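Local coordinates for cyclic di-GMP receptor atypical PilZ domain-containing protein (Xanthomonas campestris pv. campestris, PDB 3PH1) that forms a tetramer through an unusual helical bundle and, as an atypical PilZ-domain protein, probably acts as a cyclic di-GMP receptor, at the interface of chains A and B. Coordinates in Å, arbitrary orientation; residue numbers count along the deposited sequence, not the author numbering. Chains: chain A/B, Putative uncharacterized protein.

All three contacts lie along helix 72-95 of chain A. Contact 1 is at its N-terminal start, about 27 Å from contact 2 and about 24 Å from contact 3, measured between centres of C-alpha atoms. Contacts 2 and 3 are neighbours, with centres about 8 Å apart, and share A:Leu87, which meets the helix 72-93 of chain B in one and the segment 136-138 that leads into the following strand in the other. One helix thus touches its partner near both ends, first through apolar packing, then through helix pairing combined with a polar clasp, as suits a chain pair within a tetrameric helical bundle.

Contact 1: the interface of chains A and B. Residues chain A 71, 73-74; chain B 69-70, 74.
B:Leu70 packs against A:Pro71, and A:Leu73 against B:Glu69, in an apolar patch where the two leucines bury more surface (52 and 45 Å²) than any other residue. The segment leading into the helix of chain B lies against the first turn of helix 72-95 of chain A. B:Leu70 has CG anti to its carbonyl carbon (chi1 -54°) and presents its branched tip to the proline at roughly a right angle. Its methyl CD1 presses on the CB-CG side of the ring, 3.5 Å from A:Pro71 CG; proline offers a compact ring with little freedom to move, against which a methyl can pack closely. Proline also suits its place just ahead of a helix, where its missing N-H costs nothing. B:Leu70 CD1 also reaches A:Val74 CG2 at 4.2 Å.

With CG anti to the backbone N (chi1 177°) and a turn at chi2 (68°), A:Leu73 carries CD2 out toward B:Glu69 and B:Val74. A:Leu73 CD2 touches the aliphatic base of the glutamate and, more loosely, B:Val74 CG1 at 4.1 Å. The glutamate chain bends at CB-CG, and its methylenes serve as apolar surface. No polar bond crosses here. A:Leu73 CD2 lies 3.3 Å from B:Glu69 CB and 4.0 Å from B:Glu69 CG.

Contact 2: the interface of chains A and B. Residues chain A 87-88, 91, 94; chain B 88, 91-92, 95.
B:Ile88 drives its terminal methyl CD1 against the backbone of helix 72-95 of chain A at A:Leu87 and A:Ile88, and this is the tight end of a helix-to-helix contact. B:Ile88 CD1 lies 3.4 Å from A:Leu87 CB and 3.8 Å from A:Ile88 CA, so that it presses on the helix surface itself. The side chain gets there by a bend at chi2 (-60°). The other branch, B:Ile88 CG2, rests 3.8 Å from A:Leu87 CD1, and the beta-branched residue therefore holds the leucine with two methyls. A:Leu87 turns its remaining methyl, CD2, to B:Val92 CG2, crossing that valine at about a right angle.

Farther along, the fit relaxes. The two copies of Leu91 meet obliquely, with A:Leu91 CD1 3.9 Å from B:Leu91 CB; flexible leucine tips suit such a looser seam. Beyond them, where both helices finish, the contact turns polar. The extended A:Gln94 gives its amide NE2 to the hydroxyl of B:Ser95 OG at 2.6 Å, a nearly straight bond (168° at H) with the oxygen close to the amide plane. B:Ser95 OG in turn donates to the carbonyl of B:Leu91 O at 2.9 Å, a bond that should help orient the hydroxyl to accept from the glutamine. Together, the apolar seam and the polar clasp probably help set the register of the paired helices within the bundle through which the tetramer assembles.

Contact 3: the interface of chains A and B. Residues chain A 83, 86-87, 90; chain B 48, 136-138.
One face of helix 72-95 of chain A here meets the loop 136-138 of chain B, and the two are joined by a salt bridge. A:Arg90 grips B:Glu137 side-on: its planar guanidinium can offer two N-H groups to the two oxygens of one carboxylate while a face stays available for B:Leu138, whose CG packs toward the rim. A:Arg90 NE donates to B:Glu137 OE2 at 3.0 Å, fairly straight and close to the guanidinium plane. A:Arg90 NH1 donates to B:Glu137 OE1 at 2.8 Å, with the oxygen tilted from that plane. Both nitrogens come from above the carboxylate plane, and the two flat groups are turned 50° apart. Bends place them: the arginine chain turns at chi3 (-60°), and the glutamate, with CG anti to its backbone N, at chi2 (62°).

The two bonds restrict rotation of the carboxylate. A water reinforces them, bonded to B:Glu137 OE1 at 2.8 Å and to the backbone carbonyl of A:Ala86 O at 2.9 Å. Alanine suits this spot because its short CB lets the carboxylate approach, 3.7 Å from A:Ala86 CB to B:Glu137 CD. On the flanks, A:Leu87 CD2 meets the compact ring of B:Pro136 at CG (3.7 Å), and A:Leu83 CD2 only brushes B:Leu48 CD1 at 4.1 Å. The site thus ties the bundle helix of chain A to the segment of chain B that leads into its next strand, with helix 42-54 at its margin.

Contact 1: the interface of chains A and B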
# COMPACT_ATOMS: atom_id res chain seq x y z
N PRO A 71 -10.05 6.18 22.73
CA PRO A 71 -9.48 4.93 23.24
C PRO A 71 -8.03 4.75 22.82
O PRO A 71 -7.61 5.23 21.77
CB PRO A 71 -10.39 3.87 22.64
CG PRO A 71 -11.71 4.55 22.64
CD PRO A 71 -11.37 5.92 22.12
N LEU A 73 -6.62 2.10 21.75
CA LEU A 73 -6.53 1.27 20.55
C LEU A 73 -6.48 2.16 19.31
O LEU A 73 -5.76 1.89 18.35
CB LEU A 73 -7.73 0.33 20.44
CG LEU A 73 -7.76 -0.52 19.16
CD1 LEU A 73 -6.62 -1.52 19.19
CD2 LEU A 73 -9.10 -1.24 19.04
N VAL A 74 -7.27 3.23 19.34
CA VAL A 74 -7.34 4.17 18.23
C VAL A 74 -6.00 4.86 18.00
O VAL A 74 -5.51 4.92 16.88
CB VAL A 74 -8.43 5.24 18.49
CG1 VAL A 74 -8.44 6.25 17.36
CG2 VAL A 74 -9.79 4.56 18.62
N GLU B 69 -10.94 -4.89 20.55
CA GLU B 69 -11.47 -3.90 21.53
C GLU B 69 -12.90 -3.42 21.28
O GLU B 69 -13.87 -4.16 21.46
CB GLU B 69 -10.51 -2.70 21.60
CG GLU B 69 -9.46 -2.81 22.69
CD GLU B 69 -10.10 -3.08 24.05
OE1 GLU B 69 -10.02 -4.25 24.53
OE2 GLU B 69 -10.71 -2.12 24.64
N LEU B 70 -13.02 -2.15 20.90
CA LEU B 70 -14.29 -1.47 20.63
C LEU B 70 -15.22 -2.22 19.66
O LEU B 70 -15.06 -3.42 19.46
CB LEU B 70 -13.97 -0.06 20.12
CG LEU B 70 -13.05 0.73 21.06
CD1 LEU B 70 -12.68 2.06 20.43
CD2 LEU B 70 -13.74 0.93 22.41
N VAL B 74 -14.26 -1.83 14.40
CA VAL B 74 -12.98 -1.21 14.69
C VAL B 74 -11.91 -2.26 14.93
O VAL B 74 -10.75 -2.08 14.55
CB VAL B 74 -13.05 -0.31 15.92
CG1 VAL B 74 -11.67 0.26 16.22
CG2 VAL B 74 -14.05 0.81 15.67

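Contact 2: the interface of chains A and B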
# COMPACT_ATOMS: atom_id res chain seq x y z
N LEU A 87 6.16 3.65 4.76
CA LEU A 87 6.63 2.49 4.00
C LEU A 87 6.22 2.53 2.53
O LEU A 87 7.05 2.36 1.64
CB LEU A 87 6.13 1.20 4.66
CG LEU A 87 6.91 0.83 5.94
CD1 LEU A 87 6.13 -0.17 6.76
CD2 LEU A 87 8.28 0.29 5.55
N ILE A 88 4.94 2.76 2.25
CA ILE A 88 4.49 2.81 0.87
C ILE A 88 5.20 3.97 0.16
O ILE A 88 5.52 3.88 -1.02
CB ILE A 88 2.96 2.97 0.75
CG1 ILE A 88 2.58 3.12 -0.71
CG2 ILE A 88 2.49 4.18 1.53
CD1 ILE A 88 1.10 3.17 -0.94
N LEU A 91 8.55 2.74 -0.87
CA LEU A 91 8.43 1.81 -1.99
C LEU A 91 8.26 2.57 -3.30
O LEU A 91 8.89 2.25 -4.31
CB LEU A 91 7.23 0.88 -1.78
CG LEU A 91 7.30 -0.54 -2.36
CD1 LEU A 91 6.01 -1.28 -2.03
CD2 LEU A 91 7.51 -0.48 -3.86
N GLN A 94 11.46 3.86 -4.66
CA GLN A 94 12.38 2.86 -5.19
C GLN A 94 12.32 2.76 -6.72
O GLN A 94 13.30 2.35 -7.35
CB GLN A 94 12.08 1.50 -4.57
CG GLN A 94 12.42 1.40 -3.08
CD GLN A 94 12.26 -0.01 -2.50
OE1 GLN A 94 12.46 -0.23 -1.29
NE2 GLN A 94 11.91 -0.97 -3.35
N ILE B 88 3.17 -4.51 3.12
CA ILE B 88 3.99 -3.42 2.66
C ILE B 88 5.37 -3.48 3.32
O ILE B 88 6.39 -3.22 2.68
CB ILE B 88 3.27 -2.05 2.93
CG1 ILE B 88 3.76 -1.01 1.93
CG2 ILE B 88 3.50 -1.60 4.36
CD1 ILE B 88 5.26 -0.74 1.99
N LEU B 91 7.40 -5.98 1.30
CA LEU B 91 7.77 -5.56 -0.06
C LEU B 91 8.97 -4.63 -0.09
O LEU B 91 9.81 -4.73 -0.99
CB LEU B 91 6.60 -4.87 -0.77
CG LEU B 91 5.40 -5.74 -1.16
CD1 LEU B 91 4.53 -4.98 -2.17
CD2 LEU B 91 5.89 -7.05 -1.77
N VAL B 92 9.05 -3.74 0.89
CA VAL B 92 10.16 -2.80 0.98
C VAL B 92 11.43 -3.59 1.29
O VAL B 92 12.40 -3.56 0.53
CB VAL B 92 9.91 -1.75 2.10
CG1 VAL B 92 11.13 -0.86 2.25
CG2 VAL B 92 8.68 -0.91 1.77
N SER B 95 13.25 -5.52 -1.49
CA SER B 95 13.81 -4.86 -2.66
C SER B 95 14.78 -3.74 -2.34
O SER B 95 15.53 -3.29 -3.21
CB SER B 95 12.67 -4.31 -3.52
OG SER B 95 11.80 -3.50 -2.75

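Contact 3: the interface of chains A and B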
# COMPACT_ATOMS: atom_id res chain seq x y z
N LEU A 83 3.02 4.56 9.87
CA LEU A 83 3.99 3.59 9.39
C LEU A 83 3.69 3.14 7.96
O LEU A 83 4.57 3.14 7.11
CB LEU A 83 4.01 2.38 10.34
CG LEU A 83 4.52 2.73 11.74
CD1 LEU A 83 4.36 1.53 12.68
CD2 LEU A 83 5.98 3.15 11.65
N ALA A 86 4.48 5.86 5.44
CA ALA A 86 5.91 6.01 5.28
C ALA A 86 6.46 4.89 4.40
O ALA A 86 7.13 5.16 3.40
CB ALA A 86 6.61 6.01 6.64
N LEU A 87 6.16 3.65 4.76
CA LEU A 87 6.63 2.49 4.00
C LEU A 87 6.22 2.53 2.53
O LEU A 87 7.05 2.36 1.64
CB LEU A 87 6.13 1.20 4.66
CG LEU A 87 6.91 0.83 5.94
CD1 LEU A 87 6.13 -0.17 6.76
CD2 LEU A 87 8.28 0.29 5.55
N ARG A 90 8.20 5.01 0.75
CA ARG A 90 9.55 4.52 0.47
C ARG A 90 9.56 3.62 -0.77
O ARG A 90 10.45 3.73 -1.61
CB ARG A 90 10.09 3.75 1.67
CG ARG A 90 11.53 3.28 1.52
CD ARG A 90 12.03 2.67 2.82
NE ARG A 90 11.99 3.64 3.91
CZ ARG A 90 12.83 4.67 4.03
NH1 ARG A 90 12.71 5.50 5.06
NH2 ARG A 90 13.79 4.85 3.14
N LEU B 48 8.08 8.88 12.78
CA LEU B 48 8.58 7.52 12.73
C LEU B 48 8.90 6.95 14.11
O LEU B 48 8.49 5.84 14.45
CB LEU B 48 9.83 7.44 11.84
CG LEU B 48 10.56 6.09 11.85
CD1 LEU B 48 9.60 4.98 11.43
CD2 LEU B 48 11.76 6.15 10.93
N PRO B 136 11.05 -2.20 8.12
CA PRO B 136 12.19 -1.71 7.35
C PRO B 136 12.25 -0.20 7.08
O PRO B 136 12.98 0.25 6.19
CB PRO B 136 12.09 -2.51 6.06
CG PRO B 136 10.60 -2.58 5.86
CD PRO B 136 10.08 -2.89 7.25
N GLU B 137 11.49 0.58 7.84
CA GLU B 137 11.48 2.03 7.64
C GLU B 137 12.76 2.63 8.21
O GLU B 137 13.16 2.31 9.33
CB GLU B 137 10.26 2.66 8.32
CG GLU B 137 10.18 4.18 8.14
CD GLU B 137 10.06 4.60 6.69
OE1 GLU B 137 10.31 5.79 6.40
OE2 GLU B 137 9.70 3.74 5.84
N LEU B 138 13.41 3.50 7.44
CA LEU B 138 14.65 4.12 7.88
C LEU B 138 14.49 5.48 8.54
O LEU B 138 13.64 6.28 8.15
CB LEU B 138 15.63 4.25 6.71
CG LEU B 138 15.98 2.99 5.89
CD1 LEU B 138 16.99 3.35 4.83
CD2 LEU B 138 16.52 1.91 6.79
O HOH W 1 9.58 6.74 3.85